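PDB 1FUX: UPF0098 protein YbcL from Escherichia coli, which is of unknown function but belongs to the phosphatidylethanolamine-binding protein family and is a bacterial homologue of a Raf kinase inhibitor protein. Local coordinates for residues A82-D86 against G87-P91; G140-V143 against G144-N148. All coordinates share one frame; numbering follows the deposited sequence.

Contact 1 of 2, residues A82-D86 against G87-P91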
ATOM      1  N   ALA A  82      13.530 -17.723   1.440  1.00 10.34           N
ATOM      2  CA  ALA A  82      14.391 -16.622   1.781  1.00 12.09           C
ATOM      3  C   ALA A  82      13.570 -15.482   2.465  1.00 10.58           C
ATOM      4  O   ALA A  82      14.146 -14.710   3.219  1.00 14.58           O
ATOM      5  CB  ALA A  82      15.009 -16.032   0.512  1.00 11.78           C
ATOM      6  N   GLY A  83      12.277 -15.426   2.207  1.00 11.69           N
ATOM      7  CA  GLY A  83      11.452 -14.363   2.779  1.00  9.81           C
ATOM      8  C   GLY A  83      10.873 -14.657   4.135  1.00 11.56           C
ATOM      9  O   GLY A  83       9.922 -13.918   4.543  1.00 10.22           O
ATOM     10  N   ARG A  84      11.374 -15.683   4.859  1.00  9.75           N
ATOM     11  CA  ARG A  84      10.788 -15.882   6.183  1.00 11.16           C
ATOM     12  C   ARG A  84      11.113 -14.652   7.044  1.00 11.33           C
ATOM     13  O   ARG A  84      12.199 -14.053   6.962  1.00 11.41           O
ATOM     14  CB  ARG A  84      11.266 -17.212   6.784  1.00 12.27           C
ATOM     15  CG  ARG A  84      12.685 -17.567   6.884  1.00 16.10           C
ATOM     16  CD  ARG A  84      12.819 -18.996   7.443  1.00 11.92           C
ATOM     17  NE  ARG A  84      12.242 -19.188   8.755  1.00 12.88           N
ATOM     18  CZ  ARG A  84      11.212 -19.927   9.119  1.00 14.38           C
ATOM     19  NH1 ARG A  84      10.523 -20.674   8.222  1.00 17.38           N
ATOM     20  NH2 ARG A  84      10.819 -20.022  10.391  1.00 13.19           N
ATOM     21  N   ARG A  85      10.117 -14.220   7.847  1.00 10.49           N
ATOM     22  CA  ARG A  85      10.255 -12.997   8.618  1.00 12.12           C
ATOM     23  C   ARG A  85      11.306 -13.048   9.719  1.00 10.50           C
ATOM     24  O   ARG A  85      11.785 -11.974  10.084  1.00 12.50           O
ATOM     25  CB  ARG A  85       8.924 -12.582   9.278  1.00 12.47           C
ATOM     26  CG  ARG A  85       8.401 -13.531  10.342  1.00 14.63           C
ATOM     27  CD  ARG A  85       7.026 -13.005  10.814  0.50 15.34           C
ATOM     28  NE  ARG A  85       7.169 -11.787  11.626  0.50 16.37           N
ATOM     29  CZ  ARG A  85       6.127 -11.064  12.040  0.50 16.01           C
ATOM     30  NH1 ARG A  85       4.908 -11.462  11.668  0.50 14.29           N
ATOM     31  NH2 ARG A  85       6.248  -9.987  12.812  0.50 14.99           N
ATOM     32  N   ASP A  86      11.738 -14.228  10.151  1.00  8.88           N
ATOM     33  CA  ASP A  86      12.824 -14.269  11.137  1.00 11.35           C
ATOM     34  C   ASP A  86      14.191 -13.953  10.550  1.00 13.69           C
ATOM     35  O   ASP A  86      15.201 -13.940  11.275  1.00 14.35           O
ATOM     36  CB  ASP A  86      12.752 -15.585  11.918  1.00 12.21           C
ATOM     37  CG  ASP A  86      13.114 -16.810  11.099  1.00 13.46           C
ATOM     38  OD1 ASP A  86      13.703 -16.696  10.003  1.00 10.95           O
ATOM     39  OD2 ASP A  86      12.707 -17.888  11.578  1.00 13.58           O
ATOM     40  N   GLY A  87      14.310 -13.782   9.246  1.00 11.93           N
ATOM     41  CA  GLY A  87      15.495 -13.431   8.508  1.00 13.85           C
ATOM     42  C   GLY A  87      16.558 -14.521   8.396  1.00 15.82           C
ATOM     43  O   GLY A  87      17.661 -14.271   7.840  1.00 13.33           O
ATOM     44  N   THR A  88      16.226 -15.738   8.785  1.00 14.69           N
ATOM     45  CA  THR A  88      17.225 -16.815   8.878  1.00 16.04           C
ATOM     46  C   THR A  88      17.686 -17.322   7.542  1.00 16.88           C
ATOM     47  O   THR A  88      18.705 -18.023   7.470  1.00 17.45           O
ATOM     48  CB  THR A  88      16.784 -17.981   9.782  1.00 13.50           C
ATOM     49  OG1 THR A  88      15.510 -18.541   9.428  1.00 14.07           O
ATOM     50  CG2 THR A  88      16.707 -17.471  11.238  1.00 15.21           C
ATOM     51  N   LYS A  89      16.984 -17.022   6.450  1.00 14.66           N
ATOM     52  CA  LYS A  89      17.371 -17.473   5.145  1.00 16.77           C
ATOM     53  C   LYS A  89      17.621 -16.287   4.210  1.00 16.52           C
ATOM     54  O   LYS A  89      17.699 -16.525   2.993  1.00 16.11           O
ATOM     55  CB  LYS A  89      16.269 -18.376   4.557  1.00 18.46           C
ATOM     56  CG  LYS A  89      16.060 -19.641   5.395  1.00 22.07           C
ATOM     57  CD  LYS A  89      15.056 -20.640   4.856  1.00 25.90           C
ATOM     58  CE  LYS A  89      14.731 -21.808   5.780  1.00 29.30           C
ATOM     59  NZ  LYS A  89      13.507 -22.607   5.421  1.00 28.06           N
ATOM     60  N   LEU A  90      17.686 -15.080   4.727  1.00 18.04           N
ATOM     61  CA  LEU A  90      17.969 -13.945   3.835  1.00 23.62           C
ATOM     62  C   LEU A  90      19.471 -13.837   3.539  1.00 24.07           C
ATOM     63  O   LEU A  90      20.262 -13.930   4.474  1.00 25.89           O
ATOM     64  CB  LEU A  90      17.605 -12.660   4.523  1.00 24.11           C
ATOM     65  CG  LEU A  90      16.572 -11.615   4.253  1.00 26.42           C
ATOM     66  CD1 LEU A  90      17.005 -10.305   4.926  1.00 25.50           C
ATOM     67  CD2 LEU A  90      16.256 -11.370   2.800  1.00 23.87           C
ATOM     68  N   PRO A  91      19.836 -13.547   2.298  1.00 25.26           N
ATOM     69  CA  PRO A  91      21.242 -13.363   1.947  1.00 25.26           C
ATOM     70  C   PRO A  91      21.786 -12.192   2.734  1.00 25.23           C
ATOM     71  O   PRO A  91      21.087 -11.192   2.991  1.00 23.41           O
ATOM     72  CB  PRO A  91      21.238 -13.155   0.441  1.00 26.86           C
ATOM     73  CG  PRO A  91      19.888 -13.522  -0.049  1.00 26.27           C
ATOM     74  CD  PRO A  91      18.942 -13.385   1.133  1.00 24.17           C
TER
HETATM   75  O   HOH W   1      14.614 -15.046   5.857  1.00 11.07           O
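Arg-84 O accepts Gly-87 N at 3.1 Å, closing a type I beta turn. A second type I turn runs from Gly-87 to Leu-90, so the two turns share Gly-87. They lie in the surface loop between strands 77-78 and 95-96. An Asx turn lies over the junction: Asp-86 OD1 accepts Thr-88 N at 3.0 Å. Thr-88 OG1 donates to Asp-86 OD1 as well, at 2.6 Å, from the same face of the carboxylate. Asp-86 CG sits between the backbone N and the carbonyl carbon (chi1 70°), which swings the carboxylate back to Thr-88 N. Arg-84 grips the carboxylate side-on, as a salt bridge: NE and NH2 both donate to Asp-86 OD2, in the guanidinium plane, and NE also bonds weakly to OD1. The bent Arg-84 chain packs its CD on Lys-89 CE at 3.8 Å. Arg-84 NH1 and Lys-89 NZ both form salt bridges to Asp-81. An alanine in place of Arg-84 removes both donors to Asp-86 OD2, and the carboxylate, still held by Thr-88, would probably lack its charge partner and turn more freely. Water 1 bridges the two segments, donating to Ala-82 O (2.7 Å) and Arg-84 O (2.8 Å) and accepting from Lys-89 N (3.1 Å).

Contact 2 of 2, residues G140-V143 against G144-N148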
ATOM      1  N   GLY A 140       5.348  -0.810   1.285  1.00 10.27           N
ATOM      2  CA  GLY A 140       5.582  -1.235  -0.105  1.00 10.80           C
ATOM      3  C   GLY A 140       5.674  -0.050  -1.059  1.00 11.78           C
ATOM      4  O   GLY A 140       6.556  -0.039  -1.948  1.00 11.82           O
ATOM      5  N   ALA A 141       4.803   0.960  -0.913  1.00 11.10           N
ATOM      6  CA  ALA A 141       4.908   2.158  -1.758  1.00 11.84           C
ATOM      7  C   ALA A 141       6.230   2.881  -1.644  1.00 11.50           C
ATOM      8  O   ALA A 141       6.781   3.406  -2.637  1.00 12.31           O
ATOM      9  CB  ALA A 141       3.750   3.121  -1.420  1.00 11.72           C
ATOM     10  N   LEU A 142       6.733   3.021  -0.402  1.00 12.14           N
ATOM     11  CA  LEU A 142       7.990   3.700  -0.163  1.00 15.75           C
ATOM     12  C   LEU A 142       9.119   2.944  -0.837  1.00 18.52           C
ATOM     13  O   LEU A 142       9.968   3.526  -1.524  1.00 17.33           O
ATOM     14  CB  LEU A 142       8.298   3.897   1.324  1.00 16.67           C
ATOM     15  CG  LEU A 142       9.661   4.545   1.651  1.00 20.35           C
ATOM     16  CD1 LEU A 142       9.825   5.849   0.871  1.00 20.33           C
ATOM     17  CD2 LEU A 142       9.842   4.768   3.154  1.00 17.93           C
ATOM     18  N   VAL A 143       9.085   1.603  -0.709  1.00 16.57           N
ATOM     19  CA  VAL A 143      10.097   0.797  -1.390  1.00 16.40           C
ATOM     20  C   VAL A 143       9.947   0.964  -2.877  1.00 16.76           C
ATOM     21  O   VAL A 143      10.893   1.157  -3.673  1.00 17.30           O
ATOM     22  CB  VAL A 143       9.886  -0.684  -0.957  1.00 16.46           C
ATOM     23  CG1 VAL A 143      10.751  -1.605  -1.823  1.00 17.63           C
ATOM     24  CG2 VAL A 143      10.186  -0.817   0.516  1.00 15.32           C
ATOM     25  N   GLY A 144       8.708   0.920  -3.377  1.00 14.88           N
ATOM     26  CA  GLY A 144       8.420   1.028  -4.815  1.00 15.17           C
ATOM     27  C   GLY A 144       8.901   2.346  -5.399  1.00 18.07           C
ATOM     28  O   GLY A 144       9.440   2.381  -6.544  1.00 18.62           O
ATOM     29  N   TYR A 145       8.796   3.377  -4.561  1.00 21.40           N
ATOM     30  CA  TYR A 145       9.245   4.694  -4.968  1.00 24.92           C
ATOM     31  C   TYR A 145      10.738   4.600  -5.256  1.00 26.30           C
ATOM     32  O   TYR A 145      11.161   4.946  -6.363  1.00 27.08           O
ATOM     33  CB  TYR A 145       8.990   5.709  -3.839  1.00 28.47           C
ATOM     34  CG  TYR A 145       9.309   7.115  -4.329  1.00 33.06           C
ATOM     35  CD1 TYR A 145       8.351   7.835  -5.022  1.00 36.40           C
ATOM     36  CD2 TYR A 145      10.543   7.698  -4.106  1.00 35.07           C
ATOM     37  CE1 TYR A 145       8.627   9.117  -5.487  1.00 37.57           C
ATOM     38  CE2 TYR A 145      10.824   8.979  -4.559  1.00 36.89           C
ATOM     39  CZ  TYR A 145       9.859   9.672  -5.254  1.00 38.31           C
ATOM     40  OH  TYR A 145      10.126  10.953  -5.698  1.00 41.78           O
HETATM   41  N   MSE A 146      11.488   4.067  -4.279  1.00 26.89           N
HETATM   42  CA  MSE A 146      12.925   3.958  -4.448  1.00 27.70           C
HETATM   43  C   MSE A 146      13.391   3.003  -5.524  1.00 24.21           C
HETATM   44  O   MSE A 146      14.491   3.308  -6.043  1.00 23.50           O
HETATM   45  CB  MSE A 146      13.626   3.600  -3.130  1.00 33.34           C
HETATM   46  CG  MSE A 146      13.439   4.684  -2.086  1.00 40.19           C
HETATM   47 SE   MSE A 146      14.045   4.181  -0.356  1.00 51.12          SE
HETATM   48  CE  MSE A 146      12.916   2.858  -0.017  1.00 47.59           C
ATOM     49  N   LEU A 147      12.719   1.899  -5.782  1.00 19.57           N
ATOM     50  CA  LEU A 147      13.150   0.994  -6.844  1.00 18.83           C
ATOM     51  C   LEU A 147      12.927   1.618  -8.213  1.00 22.14           C
ATOM     52  O   LEU A 147      13.760   1.545  -9.139  1.00 19.59           O
ATOM     53  CB  LEU A 147      12.367  -0.332  -6.774  1.00 19.19           C
ATOM     54  CG  LEU A 147      12.574  -1.099  -5.443  1.00 16.30           C
ATOM     55  CD1 LEU A 147      11.834  -2.432  -5.445  1.00 16.65           C
ATOM     56  CD2 LEU A 147      14.054  -1.341  -5.236  1.00 19.27           C
ATOM     57  N   ASN A 148      11.748   2.256  -8.393  1.00 22.19           N
ATOM     58  CA  ASN A 148      11.527   2.846  -9.727  1.00 24.84           C
ATOM     59  C   ASN A 148      12.548   3.939 -10.007  1.00 26.58           C
ATOM     60  O   ASN A 148      12.885   4.088 -11.181  1.00 27.84           O
ATOM     61  CB  ASN A 148      10.131   3.392  -9.930  1.00 27.22           C
ATOM     62  CG  ASN A 148       9.134   2.321 -10.273  1.00 27.88           C
ATOM     63  OD1 ASN A 148       9.230   1.461 -11.165  1.00 29.83           O
ATOM     64  ND2 ASN A 148       8.051   2.397  -9.516  1.00 30.10           N
TER
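Tyr-145 meets residues 140-143 through CB, which lies 3.3 Å from Leu-142 O. Its flat ring leads away from them, and neither its faces nor its edge meet 140-143. CG lies anti to the backbone N (chi1 -173°), which turns the ring outward. There the side chain packs on Pro-58 of the second subunit. The flat groups that do meet are the peptides of one short alpha helix, 140-148. Four successive i to i+4 bonds join its two halves. Gly-144 N reaches Gly-140 O at 2.8 Å, and Tyr-145 N reaches Ala-141 O. Met-146 N gives the longest of the four, 3.2 Å to Leu-142 O. Leu-147 N meets Val-143 O at 2.9 Å, nearly in line with the carbonyl bond.

Two side-chain pairs follow the same spacing. Val-143 and Leu-147 lie side by side and point the same way, with CG1 of Val-143 3.9 Å from CD1 of Leu-147. Leu-142 and Met-146, a selenomethionine, are skewed to each other. The Met-146 chain bends at its third torsion (chi3 -64°). This brings Met-146 CE back to 4.0 Å from Leu-142 CG and over the Leu-142 carbonyl oxygen.

Each side of the helix has its own neighbour. Val-143 and Leu-147 face the antiparallel sheet, touching Val-69 of strand 63-72; Leu-147 also reaches strands 47-54 and 118-127. Met-146 lies on the loop with Ile-132, Pro-133 and Val-134. Ala-141 and Leu-142 pack on Asp-100 and Trp-63 of the second subunit.

Contact 1 closes well before contact 2 opens along the chain, and the two do not touch. Their centres are 20 Å apart and their nearest atoms about 12 Å. Each centre lies 13 Å from the centre of the chain. The five-stranded antiparallel sheet relates them. Residues 82-91 reach an edge strand, 95-96, through the hydrogen bond from Gln-96 NE2 to Arg-84 O, whereas helix 140-148 packs on the inner strands 63-72, 47-54 and 118-127. Contact 1 is a polar surface loop that the second subunit does not touch. Contact 2 is buried, and its helix takes part in the dimer interface.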